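Long-range contacts in malonyl CoA-acyl carrier protein transacylase (PDB 3QAT), which transfers the malonyl group from coenzyme A to acyl carrier protein, probably supplying malonyl units for bacterial fatty acid biosynthesis: residues A[43-48]-A[62-67]; A[121-126]-A[216-221]; A[236-241]-A[250-255]. All blocks are in the same frame, centred on the assembly; numbering follows the deposited sequence. Where two conformers were deposited one is given.

Contact 1: A[43-48]-A[62-67]; sequences LSEKLS and TANAQP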
ATOM      1  N   LEU A  43      15.565  -9.395  -8.397  1.00  9.15           N
ATOM      2  CA  LEU A  43      14.628  -9.641  -9.511  1.00  8.80           C
ATOM      3  C   LEU A  43      15.300 -10.027 -10.836  1.00 10.48           C
ATOM      4  O   LEU A  43      14.599 -10.284 -11.837  1.00 11.61           O
ATOM      5  CB  LEU A  43      13.763  -8.388  -9.745  1.00  8.93           C
ATOM      6  CG  LEU A  43      12.936  -7.986  -8.521  1.00  8.79           C
ATOM      7  CD1 LEU A  43      12.119  -6.700  -8.813  1.00  8.41           C
ATOM      8  CD2 LEU A  43      12.040  -9.149  -8.034  1.00 10.06           C
ATOM      9  N   SER A  44      16.638 -10.029 -10.844  1.00 10.65           N
ATOM     10  CA  SER A  44      17.437 -10.309 -12.044  1.00 12.86           C
ATOM     11  C   SER A  44      17.049  -9.387 -13.190  1.00 13.33           C
ATOM     12  O   SER A  44      16.903  -9.828 -14.340  1.00 14.05           O
ATOM     13  CB  SER A  44      17.268 -11.774 -12.488  1.00 13.21           C
ATOM     14  OG  SER A  44      17.727 -12.667 -11.481  1.00 17.80           O
ATOM     15  N   GLU A  45      16.887  -8.097 -12.887  1.00 12.83           N
ATOM     16  CA  GLU A  45      16.333  -7.139 -13.850  0.70 13.62           C
ATOM     17  C   GLU A  45      16.775  -5.742 -13.472  1.00 13.33           C
ATOM     18  O   GLU A  45      16.817  -5.441 -12.283  1.00 13.84           O
ATOM     19  CB  GLU A  45      14.788  -7.159 -13.734  0.70 13.99           C
ATOM     20  CG  GLU A  45      14.065  -6.481 -14.884  0.70 17.10           C
ATOM     21  CD  GLU A  45      12.610  -6.173 -14.562  0.70 17.65           C
ATOM     22  OE1 GLU A  45      12.171  -6.313 -13.397  0.70 15.96           O
ATOM     23  OE2 GLU A  45      11.906  -5.777 -15.499  0.70 22.93           O
ATOM     24  N   LYS A  46      17.031  -4.884 -14.462  1.00 13.25           N
ATOM     25  CA  LYS A  46      17.274  -3.469 -14.184  1.00 12.80           C
ATOM     26  C   LYS A  46      15.933  -2.723 -13.993  1.00 11.27           C
ATOM     27  O   LYS A  46      15.576  -1.807 -14.751  1.00 11.03           O
ATOM     28  CB  LYS A  46      18.099  -2.812 -15.294  1.00 13.99           C
ATOM     29  CG  LYS A  46      19.563  -3.232 -15.316  1.00 17.56           C
ATOM     30  CD  LYS A  46      20.325  -2.575 -14.153  1.00 21.86           C
ATOM     31  CE  LYS A  46      21.842  -2.787 -14.250  1.00 25.39           C
ATOM     32  NZ  LYS A  46      22.576  -1.986 -13.202  1.00 25.62           N
ATOM     33  N   LEU A  47      15.199  -3.105 -12.950  1.00 10.04           N
ATOM     34  CA  LEU A  47      13.957  -2.421 -12.611  1.00  8.81           C
ATOM     35  C   LEU A  47      14.215  -0.944 -12.358  1.00  8.83           C
ATOM     36  O   LEU A  47      13.381  -0.093 -12.722  1.00  9.22           O
ATOM     37  CB  LEU A  47      13.328  -3.081 -11.370  1.00  7.57           C
ATOM     38  CG  LEU A  47      12.058  -2.397 -10.852  1.00  7.93           C
ATOM     39  CD1 LEU A  47      10.885  -2.408 -11.886  1.00  8.46           C
ATOM     40  CD2 LEU A  47      11.622  -3.005  -9.492  1.00  9.19           C
ATOM     41  N   SER A  48      15.366  -0.638 -11.751  1.00  8.84           N
ATOM     42  CA  SER A  48      15.696   0.747 -11.448  1.00  9.44           C
ATOM     43  C   SER A  48      15.672   1.660 -12.687  1.00 10.37           C
ATOM     44  O   SER A  48      15.352   2.840 -12.576  1.00 10.25           O
ATOM     45  CB  SER A  48      17.060   0.833 -10.732  1.00  9.92           C
ATOM     46  OG  SER A  48      18.086   0.327 -11.597  1.00 12.14           O
ATOM     47  N   THR A  62       1.535  -3.267 -12.430  1.00  8.26           N
ATOM     48  CA  THR A  62       1.635  -3.631 -11.003  1.00  8.63           C
ATOM     49  C   THR A  62       2.854  -4.541 -10.682  1.00  8.07           C
ATOM     50  O   THR A  62       3.448  -4.407  -9.599  1.00  7.15           O
ATOM     51  CB  THR A  62       0.299  -4.172 -10.483  1.00  9.76           C
ATOM     52  OG1 THR A  62       0.301  -4.180  -9.036  1.00 12.62           O
ATOM     53  CG2 THR A  62       0.028  -5.539 -11.071  1.00  9.78           C
ATOM     54  N   ALA A  63       3.290  -5.363 -11.640  1.00  8.22           N
ATOM     55  CA  ALA A  63       4.494  -6.182 -11.439  1.00  8.63           C
ATOM     56  C   ALA A  63       5.759  -5.346 -11.289  1.00  7.76           C
ATOM     57  O   ALA A  63       6.749  -5.809 -10.719  1.00  7.02           O
ATOM     58  CB  ALA A  63       4.656  -7.200 -12.556  1.00  8.47           C
ATOM     59  N   ASN A  64       5.714  -4.101 -11.791  1.00  7.29           N
ATOM     60  CA  ASN A  64       6.802  -3.140 -11.578  1.00  7.05           C
ATOM     61  C   ASN A  64       6.575  -2.204 -10.398  1.00  7.45           C
ATOM     62  O   ASN A  64       7.480  -2.012  -9.565  1.00  6.95           O
ATOM     63  CB  ASN A  64       7.072  -2.368 -12.871  1.00  6.02           C
ATOM     64  CG  ASN A  64       7.578  -3.282 -13.949  1.00  7.88           C
ATOM     65  OD1 ASN A  64       8.223  -4.310 -13.660  1.00  9.67           O
ATOM     66  ND2 ASN A  64       7.268  -2.960 -15.199  1.00  8.96           N
ATOM     67  N   ALA A  65       5.371  -1.632 -10.330  1.00  7.19           N
ATOM     68  CA  ALA A  65       5.066  -0.641  -9.309  1.00  6.84           C
ATOM     69  C   ALA A  65       5.212  -1.209  -7.895  1.00  7.00           C
ATOM     70  O   ALA A  65       5.613  -0.502  -6.986  1.00  6.57           O
ATOM     71  CB  ALA A  65       3.643  -0.105  -9.510  1.00  6.00           C
ATOM     72  N   GLN A  66       4.864  -2.486  -7.703  1.00  6.35           N
ATOM     73  CA  GLN A  66       4.901  -3.023  -6.325  1.00  6.47           C
ATOM     74  C   GLN A  66       6.355  -3.120  -5.784  1.00  5.82           C
ATOM     75  O   GLN A  66       6.639  -2.509  -4.764  1.00  6.56           O
ATOM     76  CB  GLN A  66       4.161  -4.362  -6.208  1.00  7.37           C
ATOM     77  CG  GLN A  66       2.666  -4.225  -6.517  1.00  7.67           C
ATOM     78  CD  GLN A  66       1.867  -5.446  -6.058  1.00  7.79           C
ATOM     79  OE1 GLN A  66       2.143  -6.025  -4.993  1.00  8.31           O
ATOM     80  NE2 GLN A  66       0.849  -5.834  -6.846  1.00  9.12           N
ATOM     81  N   PRO A  67       7.265  -3.853  -6.475  1.00  5.72           N
ATOM     82  CA  PRO A  67       8.625  -3.850  -5.926  1.00  5.77           C
ATOM     83  C   PRO A  67       9.260  -2.458  -5.997  1.00  5.94           C
ATOM     84  O   PRO A  67      10.057  -2.102  -5.101  1.00  6.41           O
ATOM     85  CB  PRO A  67       9.394  -4.877  -6.796  1.00  6.13           C
ATOM     86  CG  PRO A  67       8.554  -4.984  -8.101  1.00  5.90           C
ATOM     87  CD  PRO A  67       7.117  -4.798  -7.616  1.00  5.20           C
TER
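L47 overlaps two residues of the helix 62-67 at once, one with each of its methyl groups. CD1 lies over the side chain of N64, 3.7 Å from OD1 and nearly as close to CB. The other methyl, CD2, rests on the P67 ring, 3.9 Å from CG. CG anti to the backbone N (chi1 176°) sets the branch point from which the two methyls part, CD1 to N64 and CD2 to P67. L43 adds a second methyl to the same ring: its CD1 is 3.8 Å from P67 CB. Both leucines cross the proline at about a right angle, and its CB-CG edge takes a methyl from each; L43 CD1 and L47 CD2 also touch each other.

No hydrogen bond joins the two segments; the contact is mainly apolar, and N64 ND2 is held elsewhere, donating to V58 O. E45 OE1 pairs with R121 in a salt bridge, though E45 was deposited in two conformers and the link is less certain. Q66 NE2 gives a nearly straight bond of 2.8 Å to T62 OG1, one turn earlier in the same helix. P67 has no N-H to offer the preceding turn, and the helix kinks there. S44, with positive phi, ends the helix before it in a Schellman motif, and an inverse gamma turn centred on K46 brings L47 round beside L43. The junction thus links the end of helix 30-43 and the start of helix 47-53 to the first turns of helix 62-82, with R121 of helix 113-129 packing on both L43 and N64.

Contact 2: A[121-126]-A[216-221]; sequences RIRGNA and NAMKNA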
ATOM      1  N   ARG A 121       7.118  -8.942  -6.577  1.00  7.10           N
ATOM      2  CA  ARG A 121       7.082  -9.321  -7.979  1.00  6.55           C
ATOM      3  C   ARG A 121       6.095 -10.495  -8.214  1.00  7.22           C
ATOM      4  O   ARG A 121       5.296 -10.463  -9.141  1.00  8.39           O
ATOM      5  CB  ARG A 121       8.510  -9.613  -8.470  1.00  7.44           C
ATOM      6  CG  ARG A 121       8.625 -10.262  -9.846  1.00  6.70           C
ATOM      7  CD  ARG A 121       7.926  -9.502 -10.971  1.00  9.05           C
ATOM      8  NE  ARG A 121       8.331  -8.089 -11.109  1.00  8.52           N
ATOM      9  CZ  ARG A 121       9.432  -7.672 -11.742  1.00 10.06           C
ATOM     10  NH1 ARG A 121      10.347  -8.528 -12.201  1.00 10.42           N
ATOM     11  NH2 ARG A 121       9.628  -6.360 -11.882  1.00 10.72           N
ATOM     12  N   ILE A 122       6.129 -11.484  -7.319  1.00  7.24           N
ATOM     13  CA  ILE A 122       5.169 -12.610  -7.387  1.00  8.29           C
ATOM     14  C   ILE A 122       3.747 -12.061  -7.238  1.00  8.06           C
ATOM     15  O   ILE A 122       2.824 -12.469  -7.978  1.00  8.85           O
ATOM     16  CB  ILE A 122       5.502 -13.662  -6.295  1.00  9.20           C
ATOM     17  CG1 ILE A 122       6.762 -14.425  -6.720  1.00 10.32           C
ATOM     18  CG2 ILE A 122       4.303 -14.626  -6.092  1.00  9.10           C
ATOM     19  CD1 ILE A 122       7.409 -15.202  -5.540  1.00 11.51           C
ATOM     20  N   ARG A 123       3.573 -11.116  -6.314  1.00  8.11           N
ATOM     21  CA  ARG A 123       2.249 -10.576  -6.043  1.00  8.25           C
ATOM     22  C   ARG A 123       1.712  -9.819  -7.270  1.00  8.49           C
ATOM     23  O   ARG A 123       0.574 -10.037  -7.705  1.00  9.11           O
ATOM     24  CB  ARG A 123       2.337  -9.638  -4.829  1.00  7.49           C
ATOM     25  CG  ARG A 123       0.986  -9.265  -4.223  1.00  8.66           C
ATOM     26  CD  ARG A 123       1.215  -8.566  -2.875  1.00  7.20           C
ATOM     27  NE  ARG A 123      -0.035  -8.141  -2.198  1.00  8.44           N
ATOM     28  CZ  ARG A 123      -0.632  -6.956  -2.397  1.00  9.39           C
ATOM     29  NH1 ARG A 123      -0.157  -6.076  -3.304  1.00  8.17           N
ATOM     30  NH2 ARG A 123      -1.738  -6.641  -1.715  1.00  9.23           N
ATOM     31  N   GLY A 124       2.554  -8.955  -7.836  1.00  8.29           N
ATOM     32  CA  GLY A 124       2.166  -8.154  -9.014  1.00  9.13           C
ATOM     33  C   GLY A 124       1.891  -9.053 -10.213  1.00 10.29           C
ATOM     34  O   GLY A 124       0.892  -8.882 -10.895  1.00 11.22           O
ATOM     35  N   ASN A 125       2.768 -10.024 -10.453  1.00 10.32           N
ATOM     36  CA  ASN A 125       2.551 -10.959 -11.563  1.00 11.39           C
ATOM     37  C   ASN A 125       1.217 -11.704 -11.403  1.00 12.15           C
ATOM     38  O   ASN A 125       0.443 -11.851 -12.391  1.00 13.69           O
ATOM     39  CB  ASN A 125       3.694 -11.973 -11.670  1.00 11.17           C
ATOM     40  CG  ASN A 125       4.942 -11.428 -12.370  1.00 11.96           C
ATOM     41  OD1 ASN A 125       4.895 -10.425 -13.079  1.00 14.36           O
ATOM     42  ND2 ASN A 125       6.057 -12.111 -12.175  1.00 13.29           N
ATOM     43  N   ALA A 126       0.948 -12.184 -10.188  1.00 11.96           N
ATOM     44  CA  ALA A 126      -0.240 -13.019  -9.938  1.00 12.15           C
ATOM     45  C   ALA A 126      -1.505 -12.189 -10.041  1.00 13.26           C
ATOM     46  O   ALA A 126      -2.519 -12.649 -10.579  1.00 13.95           O
ATOM     47  CB  ALA A 126      -0.162 -13.709  -8.594  1.00 12.30           C
ATOM     48  N   ASN A 216      -3.991 -17.407  -3.693  1.00 15.00           N
ATOM     49  CA  ASN A 216      -3.380 -18.735  -3.653  1.00 16.31           C
ATOM     50  C   ASN A 216      -1.873 -18.678  -3.956  1.00 16.09           C
ATOM     51  O   ASN A 216      -1.073 -19.349  -3.286  1.00 16.39           O
ATOM     52  CB  ASN A 216      -4.082 -19.665  -4.634  1.00 17.24           C
ATOM     53  CG  ASN A 216      -5.542 -19.881  -4.292  1.00 19.27           C
ATOM     54  OD1 ASN A 216      -5.982 -19.630  -3.163  1.00 22.47           O
ATOM     55  ND2 ASN A 216      -6.308 -20.371  -5.272  1.00 22.89           N
ATOM     56  N   ALA A 217      -1.491 -17.878  -4.959  1.00 14.92           N
ATOM     57  CA  ALA A 217      -0.076 -17.680  -5.292  1.00 14.64           C
ATOM     58  C   ALA A 217       0.708 -17.083  -4.111  1.00 14.09           C
ATOM     59  O   ALA A 217       1.843 -17.503  -3.817  1.00 13.02           O
ATOM     60  CB  ALA A 217       0.092 -16.825  -6.572  1.00 14.18           C
ATOM     61  N   MET A 218       0.099 -16.130  -3.413  1.00 13.00           N
ATOM     62  CA  MET A 218       0.783 -15.520  -2.265  1.00 12.21           C
ATOM     63  C   MET A 218       0.894 -16.478  -1.082  1.00 13.25           C
ATOM     64  O   MET A 218       1.889 -16.455  -0.355  1.00 13.31           O
ATOM     65  CB  MET A 218       0.121 -14.213  -1.822  1.00 12.77           C
ATOM     66  CG  MET A 218       0.297 -13.042  -2.810  1.00 13.41           C
ATOM     67  SD  MET A 218       1.999 -12.826  -3.391  1.00 12.26           S
ATOM     68  CE  MET A 218       2.921 -12.524  -1.885  1.00 12.99           C
ATOM     69  N   LYS A 219      -0.124 -17.317  -0.893  1.00 12.92           N
ATOM     70  CA  LYS A 219      -0.078 -18.343   0.148  1.00 14.36           C
ATOM     71  C   LYS A 219       1.155 -19.215  -0.076  1.00 13.91           C
ATOM     72  O   LYS A 219       1.933 -19.423   0.848  1.00 13.94           O
ATOM     73  CB  LYS A 219      -1.358 -19.176   0.161  1.00 15.37           C
ATOM     74  N   ASN A 220       1.345 -19.703  -1.297  1.00 14.33           N
ATOM     75  CA  ASN A 220       2.488 -20.588  -1.571  1.00 15.00           C
ATOM     76  C   ASN A 220       3.830 -19.873  -1.420  1.00 14.23           C
ATOM     77  O   ASN A 220       4.789 -20.424  -0.865  1.00 14.74           O
ATOM     78  CB  ASN A 220       2.339 -21.213  -2.949  1.00 16.20           C
ATOM     79  CG  ASN A 220       1.272 -22.299  -2.970  1.00 19.78           C
ATOM     80  OD1 ASN A 220       0.964 -22.895  -1.935  1.00 24.22           O
ATOM     81  ND2 ASN A 220       0.684 -22.536  -4.139  1.00 22.29           N
ATOM     82  N   ALA A 221       3.899 -18.618  -1.871  1.00 13.40           N
ATOM     83  CA  ALA A 221       5.145 -17.876  -1.738  1.00 12.63           C
ATOM     84  C   ALA A 221       5.486 -17.556  -0.290  1.00 13.28           C
ATOM     85  O   ALA A 221       6.648 -17.631   0.114  1.00 14.42           O
ATOM     86  CB  ALA A 221       5.104 -16.580  -2.586  1.00 12.07           C
TER
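A217 meets A126 methyl to methyl, CB to CB at 3.7 Å, near the start of the segment 216-221 and the end of the segment 121-126. One residue on, M218 carries the largest share of the contact. CG sits anti to the carbonyl carbon, and the chain then bends at both chi2 (-47°) and chi3 (-60°), curling the thioether toward the neighbouring helix. SD settles directly on the backbone of R123, 3.5 Å from CA, and is equally close to R123 CB. M218 CG touches R123 CG as well, the two side chains crossing at about a right angle, while I122 CG2 reaches SD at 4.0 Å. Y102 and L119 also pack on M218.

The helices run antiparallel, their N-to-C directions 161° apart and their axes 9.5 Å from each other at closest approach, and no hydrogen bond passes between the segments. This packing belongs to the acyl transferase domain, in the patatin clan, and it flanks the turn whose G96, S98 and G100 match the GxSxG pattern of a nucleophile elbow. R123 spans the two environments: the root of its side chain packs on M218, and the chain, extended from CG to NE, carries the guanidinium on to its polar partners. NH2 bonds to S98 OG and Q256 OE1 and NH1 to Q66 OE1, three partners that restrict rotation of the guanidinium.

A full turn beyond A217, A221 fits its CB against the two methyls of I122, 4.0 Å from CD1 and almost as near CG2, with L119 of helix 113-129 touching the same alanine.

Contact 3: A[236-241]-A[250-255]; sequences ANVSVI and VSLLVQ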
ATOM      1  N   ALA A 236      -2.609  -4.360  10.492  1.00 10.64           N
ATOM      2  CA  ALA A 236      -2.929  -5.026   9.229  1.00 10.36           C
ATOM      3  C   ALA A 236      -4.163  -4.457   8.565  1.00 10.59           C
ATOM      4  O   ALA A 236      -5.139  -4.104   9.222  1.00 10.05           O
ATOM      5  CB  ALA A 236      -3.086  -6.548   9.427  1.00 11.38           C
ATOM      6  N   ASN A 237      -4.135  -4.411   7.232  1.00  9.54           N
ATOM      7  CA  ASN A 237      -5.256  -3.896   6.452  1.00  9.26           C
ATOM      8  C   ASN A 237      -6.579  -4.637   6.717  1.00 10.05           C
ATOM      9  O   ASN A 237      -7.648  -4.033   6.605  1.00 10.06           O
ATOM     10  CB  ASN A 237      -4.986  -4.048   4.931  1.00  8.13           C
ATOM     11  CG  ASN A 237      -3.931  -3.111   4.360  1.00  8.56           C
ATOM     12  OD1 ASN A 237      -3.592  -3.282   3.195  1.00  8.24           O
ATOM     13  ND2 ASN A 237      -3.484  -2.099   5.097  1.00  6.91           N
ATOM     14  N   VAL A 238      -6.502  -5.938   7.060  1.00 10.93           N
ATOM     15  CA  VAL A 238      -7.680  -6.794   7.182  1.00 12.44           C
ATOM     16  C   VAL A 238      -8.251  -6.726   8.598  1.00 12.51           C
ATOM     17  O   VAL A 238      -9.470  -6.756   8.781  1.00 13.30           O
ATOM     18  CB  VAL A 238      -7.322  -8.270   6.796  1.00 13.49           C
ATOM     19  CG1 VAL A 238      -8.387  -9.288   7.243  1.00 16.40           C
ATOM     20  CG2 VAL A 238      -7.121  -8.331   5.277  1.00 15.18           C
ATOM     21  N   SER A 239      -7.364  -6.582   9.572  1.00 12.70           N
ATOM     22  CA  SER A 239      -7.745  -6.748  10.995  1.00 13.18           C
ATOM     23  C   SER A 239      -7.796  -5.445  11.796  1.00 13.37           C
ATOM     24  O   SER A 239      -8.533  -5.355  12.794  1.00 13.69           O
ATOM     25  CB  SER A 239      -6.801  -7.719  11.683  1.00 14.05           C
ATOM     26  OG  SER A 239      -5.478  -7.184  11.740  1.00 13.50           O
ATOM     27  N   VAL A 240      -7.049  -4.433  11.354  1.00 11.22           N
ATOM     28  CA  VAL A 240      -6.969  -3.139  12.072  1.00 12.40           C
ATOM     29  C   VAL A 240      -6.641  -3.323  13.581  1.00 12.60           C
ATOM     30  O   VAL A 240      -7.163  -2.604  14.448  1.00 13.32           O
ATOM     31  CB  VAL A 240      -8.223  -2.262  11.881  1.00 13.00           C
ATOM     32  CG1 VAL A 240      -7.889  -0.783  12.149  1.00 13.61           C
ATOM     33  CG2 VAL A 240      -8.760  -2.398  10.485  1.00 14.29           C
ATOM     34  N   ILE A 241      -5.745  -4.259  13.863  1.00 12.45           N
ATOM     35  CA  ILE A 241      -5.191  -4.424  15.205  1.00 13.97           C
ATOM     36  C   ILE A 241      -3.694  -4.627  15.096  1.00 13.19           C
ATOM     37  O   ILE A 241      -3.176  -4.969  14.006  1.00 12.58           O
ATOM     38  CB  ILE A 241      -5.852  -5.599  15.981  1.00 14.58           C
ATOM     39  CG1 ILE A 241      -5.655  -6.923  15.248  1.00 15.62           C
ATOM     40  CG2 ILE A 241      -7.324  -5.311  16.278  1.00 17.23           C
ATOM     41  CD1 ILE A 241      -6.349  -8.133  15.918  1.00 16.42           C
ATOM     42  N   VAL A 250       1.129 -13.853   7.911  1.00 13.29           N
ATOM     43  CA  VAL A 250       1.056 -14.502   6.594  1.00 14.45           C
ATOM     44  C   VAL A 250      -0.401 -14.732   6.191  1.00 14.08           C
ATOM     45  O   VAL A 250      -0.799 -14.432   5.055  1.00 13.12           O
ATOM     46  CB  VAL A 250       1.889 -15.825   6.536  1.00 14.36           C
ATOM     47  CG1 VAL A 250       1.409 -16.756   5.400  1.00 17.89           C
ATOM     48  CG2 VAL A 250       3.362 -15.489   6.403  1.00 17.84           C
ATOM     49  N   SER A 251      -1.227 -15.227   7.124  1.00 13.22           N
ATOM     50  CA  SER A 251      -2.617 -15.498   6.810  0.70 14.09           C
ATOM     51  C   SER A 251      -3.348 -14.206   6.413  1.00 13.26           C
ATOM     52  O   SER A 251      -4.114 -14.184   5.451  1.00 13.31           O
ATOM     53  CB  SER A 251      -3.298 -16.180   8.001  0.70 15.46           C
ATOM     54  OG  SER A 251      -4.678 -16.349   7.762  0.70 18.28           O
ATOM     55  N   LEU A 252      -3.077 -13.139   7.146  1.00 12.55           N
ATOM     56  CA  LEU A 252      -3.694 -11.839   6.878  1.00 11.35           C
ATOM     57  C   LEU A 252      -3.243 -11.206   5.566  1.00 11.42           C
ATOM     58  O   LEU A 252      -4.049 -10.542   4.924  1.00 10.30           O
ATOM     59  CB  LEU A 252      -3.455 -10.875   8.034  1.00 12.26           C
ATOM     60  CG  LEU A 252      -4.072 -11.263   9.381  1.00 13.09           C
ATOM     61  CD1 LEU A 252      -3.444 -10.388  10.449  1.00 14.55           C
ATOM     62  CD2 LEU A 252      -5.605 -11.104   9.381  1.00 17.71           C
ATOM     63  N   LEU A 253      -1.978 -11.430   5.185  1.00 10.05           N
ATOM     64  CA  LEU A 253      -1.507 -10.989   3.842  1.00  9.02           C
ATOM     65  C   LEU A 253      -2.250 -11.725   2.710  1.00  9.28           C
ATOM     66  O   LEU A 253      -2.591 -11.110   1.680  1.00  9.76           O
ATOM     67  CB  LEU A 253       0.001 -11.175   3.696  1.00  8.68           C
ATOM     68  CG  LEU A 253       0.885 -10.298   4.588  1.00  8.70           C
ATOM     69  CD1 LEU A 253       2.324 -10.741   4.405  1.00 10.19           C
ATOM     70  CD2 LEU A 253       0.751  -8.826   4.199  1.00 10.63           C
ATOM     71  N   VAL A 254      -2.514 -13.021   2.902  1.00 10.18           N
ATOM     72  CA  VAL A 254      -3.281 -13.781   1.919  1.00 10.78           C
ATOM     73  C   VAL A 254      -4.734 -13.273   1.842  1.00 11.10           C
ATOM     74  O   VAL A 254      -5.282 -13.043   0.738  1.00 11.62           O
ATOM     75  CB  VAL A 254      -3.220 -15.304   2.228  1.00 10.53           C
ATOM     76  CG1 VAL A 254      -4.154 -16.079   1.301  1.00 12.76           C
ATOM     77  CG2 VAL A 254      -1.781 -15.840   2.081  1.00 11.53           C
ATOM     78  N   GLN A 255      -5.362 -13.099   3.009  1.00 11.86           N
ATOM     79  CA  GLN A 255      -6.732 -12.587   3.078  1.00 12.89           C
ATOM     80  C   GLN A 255      -6.852 -11.189   2.459  1.00 12.13           C
ATOM     81  O   GLN A 255      -7.870 -10.848   1.835  1.00 12.68           O
ATOM     82  CB  GLN A 255      -7.188 -12.521   4.531  1.00 14.01           C
ATOM     83  CG  GLN A 255      -7.350 -13.876   5.203  1.00 18.65           C
ATOM     84  CD  GLN A 255      -7.573 -13.731   6.705  1.00 22.04           C
ATOM     85  OE1 GLN A 255      -8.359 -12.890   7.151  1.00 24.93           O
ATOM     86  NE2 GLN A 255      -6.873 -14.540   7.488  1.00 26.22           N
TER
HETATM   87  O   HOH W   1      -3.859  -7.448   6.083  1.00  8.28           O
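V238 sets both methyls of its branch against the helix 250-255. CG1 is anti to the backbone N (chi1 165°) and meets Q255 OE1 at 3.6 Å. The same methyl packs on L252 CD2 at 4.0 Å, the two side chains crossing obliquely. CG2, beside the backbone N, instead lies over the helix backbone, 3.8 Å from L252 O. L252 answers with its own fork: while CD2 takes V238, CD1 touches A236 CB at 4.0 Å and, at the same distance, S239 OG.

The serine hydroxyl stands between its backbone N and carbonyl carbon (chi1 65°), the crowded position; its hydrogen bond is with E243 OE2, and it meets L252 by packing alone across these two segments. Q255 is extended beyond CG and crosses V238 at about a right angle; its NE2 bonds to S251 OG at 2.9 Å, but S251 was modelled in two conformers and this link is doubtful.

No direct hydrogen bond joins the segments. A water bridges them, accepting from V238 N at 3.2 Å and giving a weak bond to L252 O at 3.3 Å. Within the loop, V240 N bonds to A236 O, an i+4 to i bond closing a turn of the loop, and V240 itself has positive phi.

N237 does not touch the helix segment; its OD1 accepts from S98 N and Q256 NE2, and its ND2 donates to G96 O. The loop packed on helix 246-258 thus also bonds to the G96 and S98 turn, whose GxSxG pattern is consistent with the nucleophile elbow of an acyltransferase.

In the fold
The three contacts follow in series along the chain, all inside the acyl transferase domain. Contact 1 and contact 2 have centres about 14 Å apart and touch through helices 62-82 and 113-129, where A63 O and Q66 OE1 probably accept hydrogen bonds from R121 and R123. Contact 2 and contact 3 have centres about 15 Å apart and meet where K219 of helix 212-224 packs on V254 of helix 246-258. Contacts 1 and 3 stay about 10 Å apart at their nearest atoms. Helices 113-129 and 212-224 thus form the middle of a chain of packing that runs past the GxSxG turn, which R123 and N237 approach from contacts 2 and 3.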